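Acetate kinase (Entamoeba histolytica, PDB 4H0O) probably interconverts acetate and acetyl phosphate as a pyrophosphate-dependent acetate kinase of the ASKHA superfamily. Local coordinates at residues B[184-196]-B[384-397]. Sequence-based numbering, arbitrary orientation.
Sequences HGLSYEYVINSLK and CVAPNDEELVILQK
Tyr190 of helix 185-195 packs against the first two turns of helix 390-397, the two axes crossing at 77°. With CG anti to the backbone N (chi1 176°), its ring projects to Val393, whose CG2 sits over one face in a CH-pi contact, 4.1 Å from the centroid. Gln396 CB and the carbonyl oxygen of Pro387 meet the ring edge, the latter 3.3 Å from Tyr190 CE2, while Leu392 CB and CD1 touch Tyr190 OH. The other Val393 branch, CG1, packs 3.5 Å from Leu186 CB. Further along, Val191 CG1 meets Ala386 CB at 3.7 Å.

Among polar groups, Asn388 ND2 donates to Ser187 OG (3.0 Å) in a somewhat bent bond, OG lying 22° out of the amide plane. Ser187 OG is also hydrogen-bonded to His210 ND1; the His210 ring stacks on that of His184, a predicted transition-state stabiliser. One water donates to both Ser194 OG and the Pro387 carbonyl.

Segment 384-397 leaves the sheet containing strand 382-385 for a helix that packs on strand 26-31 of the other sheet, joining the two halves of this ASKHA fold. The chemistry implies mainly apolar packing, Val393 wedged between Leu186 and the Tyr190 ring, plus a polar link from Asn388 through Ser187 to His210, consistent with indirectly steadying His184.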
loop_
_atom_site.group_PDB
_atom_site.type_symbol
_atom_site.label_atom_id
_atom_site.label_comp_id
_atom_site.label_asym_id
_atom_site.label_seq_id
_atom_site.Cartn_x
_atom_site.Cartn_y
_atom_site.Cartn_z
ATOM N N HIS B 184 -14.984 1.009 9.263
ATOM C CA HIS B 184 -16.010 1.853 8.644
ATOM C C HIS B 184 -17.079 1.008 7.945
ATOM O O HIS B 184 -17.750 1.483 7.026
ATOM C CB HIS B 184 -15.392 2.845 7.647
ATOM C CG HIS B 184 -14.310 3.698 8.228
ATOM N ND1 HIS B 184 -13.181 4.057 7.521
ATOM C CD2 HIS B 184 -14.182 4.271 9.451
ATOM C CE1 HIS B 184 -12.406 4.808 8.280
ATOM N NE2 HIS B 184 -12.990 4.952 9.457
ATOM N N GLY B 185 -17.233 -0.238 8.390
ATOM C CA GLY B 185 -18.133 -1.182 7.749
ATOM C C GLY B 185 -19.584 -0.737 7.753
ATOM O O GLY B 185 -20.300 -0.921 6.766
ATOM N N LEU B 186 -20.010 -0.143 8.862
ATOM C CA LEU B 186 -21.383 0.325 9.015
ATOM C C LEU B 186 -21.691 1.485 8.069
ATOM O O LEU B 186 -22.778 1.561 7.493
ATOM C CB LEU B 186 -21.635 0.733 10.468
ATOM C CG LEU B 186 -21.564 -0.400 11.495
ATOM C CD1 LEU B 186 -21.597 0.144 12.919
ATOM C CD2 LEU B 186 -22.705 -1.375 11.272
ATOM N N SER B 187 -20.726 2.386 7.914
ATOM C CA SER B 187 -20.839 3.493 6.971
ATOM C C SER B 187 -21.004 2.977 5.535
ATOM O O SER B 187 -21.869 3.443 4.787
ATOM C CB SER B 187 -19.601 4.388 7.087
ATOM O OG SER B 187 -19.585 5.399 6.099
ATOM N N TYR B 188 -20.182 1.999 5.167
ATOM C CA TYR B 188 -20.228 1.411 3.831
ATOM C C TYR B 188 -21.566 0.741 3.515
ATOM O O TYR B 188 -22.160 1.011 2.472
ATOM C CB TYR B 188 -19.071 0.420 3.643
ATOM C CG TYR B 188 -17.721 1.086 3.510
ATOM C CD1 TYR B 188 -17.547 2.170 2.663
ATOM C CD2 TYR B 188 -16.624 0.638 4.234
ATOM C CE1 TYR B 188 -16.325 2.787 2.534
ATOM C CE2 TYR B 188 -15.391 1.250 4.109
ATOM C CZ TYR B 188 -15.254 2.328 3.257
ATOM O OH TYR B 188 -14.040 2.960 3.120
ATOM N N GLU B 189 -22.044 -0.129 4.404
ATOM C CA GLU B 189 -23.298 -0.833 4.132
ATOM C C GLU B 189 -24.511 0.091 4.212
ATOM O O GLU B 189 -25.548 -0.183 3.606
ATOM C CB GLU B 189 -23.472 -2.086 5.006
ATOM C CG GLU B 189 -23.300 -1.884 6.495
ATOM C CD GLU B 189 -23.266 -3.207 7.250
ATOM O OE1 GLU B 189 -24.105 -4.086 6.950
ATOM O OE2 GLU B 189 -22.398 -3.368 8.139
ATOM N N TYR B 190 -24.374 1.199 4.934
ATOM C CA TYR B 190 -25.426 2.209 4.942
ATOM C C TYR B 190 -25.487 2.921 3.595
ATOM O O TYR B 190 -26.567 3.118 3.035
ATOM C CB TYR B 190 -25.209 3.237 6.051
ATOM C CG TYR B 190 -26.230 4.356 6.018
ATOM C CD1 TYR B 190 -27.485 4.191 6.585
ATOM C CD2 TYR B 190 -25.940 5.577 5.415
ATOM C CE1 TYR B 190 -28.425 5.207 6.557
ATOM C CE2 TYR B 190 -26.876 6.597 5.377
ATOM C CZ TYR B 190 -28.116 6.405 5.952
ATOM O OH TYR B 190 -29.050 7.413 5.925
ATOM N N VAL B 191 -24.322 3.323 3.092
ATOM C CA VAL B 191 -24.234 4.018 1.811
ATOM C C VAL B 191 -24.713 3.126 0.669
ATOM O O VAL B 191 -25.518 3.549 -0.161
ATOM C CB VAL B 191 -22.801 4.517 1.537
ATOM C CG1 VAL B 191 -22.658 4.965 0.093
ATOM C CG2 VAL B 191 -22.447 5.658 2.481
ATOM N N ILE B 192 -24.221 1.890 0.640
ATOM C CA ILE B 192 -24.663 0.901 -0.343
ATOM C C ILE B 192 -26.183 0.728 -0.322
ATOM O O ILE B 192 -26.833 0.713 -1.371
ATOM C CB ILE B 192 -23.984 -0.466 -0.113
ATOM C CG1 ILE B 192 -22.497 -0.379 -0.445
ATOM C CG2 ILE B 192 -24.637 -1.547 -0.963
ATOM C CD1 ILE B 192 -22.226 0.198 -1.826
ATOM N N ASN B 193 -26.748 0.610 0.874
ATOM C CA ASN B 193 -28.187 0.423 1.004
ATOM C C ASN B 193 -28.977 1.632 0.509
ATOM O O ASN B 193 -30.049 1.486 -0.076
ATOM C CB ASN B 193 -28.565 0.090 2.447
ATOM C CG ASN B 193 -30.041 -0.222 2.600
ATOM O OD1 ASN B 193 -30.480 -1.348 2.356
ATOM N ND2 ASN B 193 -30.819 0.779 3.001
ATOM N N SER B 194 -28.445 2.829 0.738
ATOM C CA SER B 194 -29.114 4.052 0.304
ATOM C C SER B 194 -29.042 4.209 -1.214
ATOM O O SER B 194 -29.820 4.959 -1.809
ATOM C CB SER B 194 -28.495 5.270 0.985
ATOM O OG SER B 194 -27.158 5.460 0.561
ATOM N N LEU B 195 -28.105 3.495 -1.834
ATOM C CA LEU B 195 -27.900 3.571 -3.277
ATOM C C LEU B 195 -28.834 2.630 -4.044
ATOM O O LEU B 195 -28.982 2.754 -5.261
ATOM C CB LEU B 195 -26.439 3.267 -3.622
ATOM C CG LEU B 195 -25.434 4.364 -3.265
ATOM C CD1 LEU B 195 -24.005 3.856 -3.366
ATOM C CD2 LEU B 195 -25.626 5.566 -4.168
ATOM N N LYS B 196 -29.468 1.702 -3.332
ATOM C CA LYS B 196 -30.375 0.744 -3.963
ATOM C C LYS B 196 -31.643 1.399 -4.518
ATOM O O LYS B 196 -32.340 0.811 -5.345
ATOM C CB LYS B 196 -30.726 -0.387 -2.991
ATOM C CG LYS B 196 -29.525 -1.230 -2.587
ATOM C CD LYS B 196 -29.922 -2.420 -1.725
ATOM C CE LYS B 196 -28.699 -3.267 -1.392
ATOM N NZ LYS B 196 -29.006 -4.367 -0.436
ATOM N N CYS B 384 -20.520 10.210 -7.251
ATOM C CA CYS B 384 -21.547 10.777 -6.388
ATOM C C CYS B 384 -21.056 10.950 -4.959
ATOM O O CYS B 384 -20.077 10.324 -4.541
ATOM C CB CYS B 384 -22.805 9.907 -6.402
ATOM S SG CYS B 384 -22.707 8.460 -5.331
ATOM N N VAL B 385 -21.739 11.818 -4.222
ATOM C CA VAL B 385 -21.535 11.942 -2.786
ATOM C C VAL B 385 -22.743 11.312 -2.110
ATOM O O VAL B 385 -23.873 11.463 -2.585
ATOM C CB VAL B 385 -21.407 13.414 -2.348
ATOM C CG1 VAL B 385 -20.039 13.959 -2.707
ATOM C CG2 VAL B 385 -22.500 14.265 -2.991
ATOM N N ALA B 386 -22.511 10.595 -1.013
ATOM C CA ALA B 386 -23.598 9.931 -0.302
ATOM C C ALA B 386 -23.468 10.119 1.206
ATOM O O ALA B 386 -22.454 9.746 1.796
ATOM C CB ALA B 386 -23.646 8.454 -0.660
ATOM N N PRO B 387 -24.501 10.711 1.828
ATOM C CA PRO B 387 -24.558 10.991 3.271
ATOM C C PRO B 387 -24.438 9.729 4.127
ATOM O O PRO B 387 -24.945 8.675 3.737
ATOM C CB PRO B 387 -25.952 11.597 3.453
ATOM C CG PRO B 387 -26.296 12.172 2.122
ATOM C CD PRO B 387 -25.669 11.256 1.111
ATOM N N ASN B 388 -23.785 9.848 5.281
ATOM C CA ASN B 388 -23.619 8.722 6.196
ATOM C C ASN B 388 -23.685 9.154 7.662
ATOM O O ASN B 388 -22.824 8.779 8.461
ATOM C CB ASN B 388 -22.292 7.999 5.933
ATOM C CG ASN B 388 -21.083 8.878 6.208
ATOM O OD1 ASN B 388 -21.126 10.093 6.001
ATOM N ND2 ASN B 388 -20.000 8.268 6.685
ATOM N N ASP B 389 -24.701 9.941 8.006
ATOM C CA ASP B 389 -24.884 10.410 9.381
ATOM C C ASP B 389 -24.838 9.255 10.379
ATOM O O ASP B 389 -25.559 8.263 10.230
ATOM C CB ASP B 389 -26.201 11.181 9.521
ATOM C CG ASP B 389 -26.573 11.446 10.973
ATOM O OD1 ASP B 389 -26.122 12.469 11.532
ATOM O OD2 ASP B 389 -27.324 10.634 11.555
ATOM N N GLU B 390 -23.977 9.395 11.385
ATOM C CA GLU B 390 -23.705 8.345 12.365
ATOM C C GLU B 390 -24.938 7.655 12.948
ATOM O O GLU B 390 -24.971 6.428 13.059
ATOM C CB GLU B 390 -22.865 8.903 13.516
ATOM C CG GLU B 390 -21.458 9.323 13.139
ATOM C CD GLU B 390 -20.601 9.613 14.357
ATOM O OE1 GLU B 390 -19.846 8.712 14.783
ATOM O OE2 GLU B 390 -20.686 10.740 14.893
ATOM N N GLU B 391 -25.944 8.437 13.329
ATOM C CA GLU B 391 -27.120 7.877 13.993
ATOM C C GLU B 391 -28.001 7.078 13.042
ATOM O O GLU B 391 -28.457 5.986 13.388
ATOM C CB GLU B 391 -27.934 8.968 14.690
ATOM C CG GLU B 391 -27.325 9.437 15.998
ATOM C CD GLU B 391 -26.027 10.190 15.800
ATOM O OE1 GLU B 391 -25.900 10.907 14.783
ATOM O OE2 GLU B 391 -25.128 10.055 16.657
ATOM N N LEU B 392 -28.233 7.620 11.848
ATOM C CA LEU B 392 -29.021 6.929 10.833
ATOM C C LEU B 392 -28.365 5.601 10.463
ATOM O O LEU B 392 -29.052 4.619 10.178
ATOM C CB LEU B 392 -29.186 7.800 9.586
ATOM C CG LEU B 392 -29.852 9.162 9.783
ATOM C CD1 LEU B 392 -30.005 9.893 8.456
ATOM C CD2 LEU B 392 -31.201 9.006 10.461
ATOM N N VAL B 393 -27.033 5.580 10.483
ATOM C CA VAL B 393 -26.263 4.376 10.173
ATOM C C VAL B 393 -26.555 3.244 11.160
ATOM O O VAL B 393 -26.763 2.097 10.759
ATOM C CB VAL B 393 -24.749 4.673 10.145
ATOM C CG1 VAL B 393 -23.950 3.389 10.129
ATOM C CG2 VAL B 393 -24.398 5.523 8.936
ATOM N N ILE B 394 -26.575 3.572 12.449
ATOM C CA ILE B 394 -26.895 2.591 13.484
ATOM C C ILE B 394 -28.384 2.248 13.446
ATOM O O ILE B 394 -28.770 1.093 13.652
ATOM C CB ILE B 394 -26.515 3.102 14.889
ATOM C CG1 ILE B 394 -25.027 3.457 14.940
ATOM C CG2 ILE B 394 -26.851 2.066 15.954
ATOM C CD1 ILE B 394 -24.600 4.110 16.238
ATOM N N LEU B 395 -29.213 3.256 13.181
ATOM C CA LEU B 395 -30.654 3.060 13.067
ATOM C C LEU B 395 -30.987 2.123 11.908
ATOM O O LEU B 395 -31.852 1.254 12.030
ATOM C CB LEU B 395 -31.364 4.402 12.875
ATOM C CG LEU B 395 -32.892 4.326 12.811
ATOM C CD1 LEU B 395 -33.450 3.799 14.123
ATOM C CD2 LEU B 395 -33.506 5.677 12.471
ATOM N N GLN B 396 -30.289 2.299 10.789
ATOM C CA GLN B 396 -30.520 1.483 9.601
ATOM C C GLN B 396 -30.222 0.008 9.862
ATOM O O GLN B 396 -30.922 -0.877 9.362
ATOM C CB GLN B 396 -29.676 1.993 8.431
ATOM C CG GLN B 396 -29.856 1.199 7.144
ATOM C CD GLN B 396 -31.265 1.299 6.587
ATOM O OE1 GLN B 396 -31.840 2.387 6.512
ATOM N NE2 GLN B 396 -31.828 0.162 6.196
ATOM N N LYS B 397 -29.184 -0.248 10.652
ATOM C CA LYS B 397 -28.817 -1.607 11.027
ATOM C C LYS B 397 -29.953 -2.233 11.835
ATOM O O LYS B 397 -30.190 -3.443 11.766
ATOM C CB LYS B 397 -27.515 -1.607 11.836
ATOM C CG LYS B 397 -26.695 -2.892 11.708
ATOM C CD LYS B 397 -26.288 -3.125 10.251
ATOM C CE LYS B 397 -26.049 -4.598 9.945
ATOM N NZ LYS B 397 -27.019 -5.472 10.660
HETATM O O HOH W 1 -25.885 0.303 8.333
HETATM O O HOH W 2 -27.384 10.366 6.093
HETATM O O HOH W 3 -26.433 8.230 1.554
#